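Local coordinates for protein uronate dehydrogenase (Agrobacterium tumefaciens, PDB 3RFX) that catalyses the NAD-dependent oxidation of uronic acids as a uronate dehydrogenase, using a Rossmann fold to hold the dinucleotide, at residues N172-S177 with D248-F253. The protein carries 1 engineered substitution. Residues are numbered along the deposited sequence; the frame is centred on the assembly and turned at random.
Sequences NYRMLS and DALVRF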
loop_
_atom_site.group_PDB
_atom_site.type_symbol
_atom_site.label_atom_id
_atom_site.label_comp_id
_atom_site.label_asym_id
_atom_site.label_seq_id
_atom_site.Cartn_x
_atom_site.Cartn_y
_atom_site.Cartn_z
ATOM N N ASN A 172 -19.683 28.647 -1.089
ATOM C CA ASN A 172 -19.809 28.080 -2.420
ATOM C C ASN A 172 -19.662 26.564 -2.349
ATOM O O ASN A 172 -19.378 26.012 -1.276
ATOM C CB ASN A 172 -18.819 28.723 -3.406
ATOM C CG ASN A 172 -17.367 28.414 -3.081
ATOM O OD1 ASN A 172 -17.017 27.290 -2.725
ATOM N ND2 ASN A 172 -16.505 29.413 -3.235
ATOM N N TYR A 173 -19.858 25.894 -3.477
ATOM C CA TYR A 173 -19.912 24.430 -3.487
ATOM C C TYR A 173 -18.616 23.794 -2.982
ATOM O O TYR A 173 -18.640 22.795 -2.257
ATOM C CB TYR A 173 -20.248 23.890 -4.883
ATOM C CG TYR A 173 -20.732 22.453 -4.834
ATOM C CD1 TYR A 173 -22.087 22.162 -4.718
ATOM C CD2 TYR A 173 -19.830 21.393 -4.865
ATOM C CE1 TYR A 173 -22.534 20.847 -4.646
ATOM C CE2 TYR A 173 -20.268 20.074 -4.789
ATOM C CZ TYR A 173 -21.622 19.812 -4.677
ATOM O OH TYR A 173 -22.059 18.503 -4.599
ATOM N N ARG A 174 -17.489 24.364 -3.391
ATOM C CA ARG A 174 -16.177 23.856 -2.979
ATOM C C ARG A 174 -16.031 23.857 -1.458
ATOM O O ARG A 174 -15.460 22.927 -0.879
ATOM C CB ARG A 174 -15.060 24.674 -3.635
ATOM C CG ARG A 174 -13.637 24.296 -3.202
ATOM C CD ARG A 174 -12.606 24.922 -4.145
ATOM N NE ARG A 174 -11.227 24.793 -3.659
ATOM C CZ ARG A 174 -10.653 25.620 -2.789
ATOM N NH1 ARG A 174 -11.330 26.648 -2.292
ATOM N NH2 ARG A 174 -9.393 25.415 -2.408
ATOM N N MET A 175 -16.543 24.895 -0.805
ATOM C CA MET A 175 -16.403 24.999 0.649
ATOM C C MET A 175 -17.203 23.965 1.418
ATOM O O MET A 175 -16.997 23.775 2.618
ATOM C CB MET A 175 -16.736 26.410 1.141
ATOM C CG MET A 175 -15.769 27.448 0.613
ATOM S SD MET A 175 -15.950 29.002 1.503
ATOM C CE MET A 175 -15.082 30.104 0.389
ATOM N N LEU A 176 -18.121 23.282 0.746
ATOM C CA LEU A 176 -18.785 22.154 1.400
ATOM C C LEU A 176 -17.749 21.077 1.724
ATOM O O LEU A 176 -17.993 20.210 2.563
ATOM C CB LEU A 176 -19.880 21.564 0.511
ATOM C CG LEU A 176 -21.044 22.523 0.272
ATOM C CD1 LEU A 176 -22.053 21.917 -0.711
ATOM C CD2 LEU A 176 -21.724 22.861 1.607
ATOM N N SER A 177 -16.611 21.130 1.039
ATOM C CA SER A 177 -15.517 20.197 1.302
ATOM C C SER A 177 -14.374 20.860 2.060
ATOM O O SER A 177 -13.766 20.226 2.919
ATOM C CB SER A 177 -14.980 19.583 -0.003
ATOM O OG SER A 177 -16.016 18.912 -0.717
ATOM N N ASP A 248 -16.285 23.870 -14.488
ATOM C CA ASP A 248 -15.680 24.914 -13.667
ATOM C C ASP A 248 -14.575 24.332 -12.778
ATOM O O ASP A 248 -14.763 23.297 -12.138
ATOM C CB ASP A 248 -16.738 25.557 -12.762
ATOM C CG ASP A 248 -17.701 26.455 -13.518
ATOM O OD1 ASP A 248 -17.426 26.777 -14.698
ATOM O OD2 ASP A 248 -18.737 26.847 -12.917
ATOM N N ALA A 249 -13.423 24.997 -12.743
ATOM C CA ALA A 249 -12.331 24.571 -11.868
ATOM C C ALA A 249 -12.801 24.469 -10.417
ATOM O O ALA A 249 -12.301 23.642 -9.644
ATOM C CB ALA A 249 -11.147 25.536 -11.980
ATOM N N LEU A 250 -13.763 25.316 -10.056
ATOM C CA LEU A 250 -14.362 25.308 -8.724
ATOM C C LEU A 250 -14.837 23.927 -8.259
ATOM O O LEU A 250 -14.833 23.643 -7.059
ATOM C CB LEU A 250 -15.547 26.278 -8.651
ATOM C CG LEU A 250 -16.286 26.314 -7.304
ATOM C CD1 LEU A 250 -15.482 27.084 -6.262
ATOM C CD2 LEU A 250 -17.679 26.921 -7.459
ATOM N N VAL A 251 -15.268 23.084 -9.196
ATOM C CA VAL A 251 -15.682 21.730 -8.842
ATOM C C VAL A 251 -14.823 20.622 -9.466
ATOM O O VAL A 251 -15.182 19.450 -9.392
ATOM C CB VAL A 251 -17.157 21.485 -9.184
ATOM C CG1 VAL A 251 -18.060 22.399 -8.326
ATOM C CG2 VAL A 251 -17.405 21.713 -10.684
ATOM N N ARG A 252 -13.696 20.981 -10.073
ATOM C CA ARG A 252 -12.842 19.977 -10.714
ATOM C C ARG A 252 -11.508 19.755 -10.003
ATOM O O ARG A 252 -10.979 18.639 -9.999
ATOM C CB ARG A 252 -12.579 20.348 -12.174
ATOM C CG ARG A 252 -13.795 20.115 -13.083
ATOM C CD ARG A 252 -13.535 20.687 -14.468
ATOM N NE ARG A 252 -12.291 20.169 -15.044
ATOM C CZ ARG A 252 -11.694 20.664 -16.127
ATOM N NH1 ARG A 252 -12.221 21.697 -16.776
ATOM N NH2 ARG A 252 -10.567 20.125 -16.561
ATOM N N PHE A 253 -10.978 20.821 -9.415
ATOM C CA PHE A 253 -9.644 20.796 -8.820
ATOM C C PHE A 253 -9.687 21.214 -7.370
ATOM O O PHE A 253 -10.442 22.113 -6.992
ATOM C CB PHE A 253 -8.689 21.703 -9.595
ATOM C CG PHE A 253 -8.476 21.267 -11.013
ATOM C CD1 PHE A 253 -7.570 20.266 -11.313
ATOM C CD2 PHE A 253 -9.203 21.844 -12.043
ATOM C CE1 PHE A 253 -7.370 19.856 -12.622
ATOM C CE2 PHE A 253 -9.010 21.439 -13.350
ATOM C CZ PHE A 253 -8.099 20.441 -13.640
#
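L250 extends its CG away from its own backbone N (chi1 178°), and with chi2 at 76° its CD1 methyl is turned toward N172 and R174, touching both. R174 also carries CG opposite its backbone N, and the chain runs on extended to NE, so its aliphatic part passes along the L250 turn. CD1 of L250 lies 3.6 Å from CB of R174 and 3.9 Å from OD1 of N172, the N172 and L250 side chains crossing at a slant. That amide has work of its own: N172 precedes the turn that leads into the short helix, and its OD1 makes a capping bond, accepting from M175 N at 3.1 Å with an N-H...O angle of 150°. Next along, Y173 and V251 cross nearly at right angles, with CD2 of Y173 4.0 Å from CG1 of V251, and P196 of a second subunit packs on both. L176 CD1 lies over one face of the Y173 ring, toward its rim, while OH of Y173 hydrogen-bonds R234.

The backbone O of L250 rests 3.6 Å from CB of R174; Q120 NE2 hydrogen-bonds it and F253 O as well. F253 O sits at the guanidinium edge, a long 4.3 Å from NE, while NH2 of R174 hydrogen-bonds Q254 O. Joining the turn into helix 175-178 to the loop after helix 234-238, at the Rossmann-fold chain's surface, the contact is chiefly van der Waals: two methyls against an amide, an aromatic ring and an arginine's aliphatic carbons.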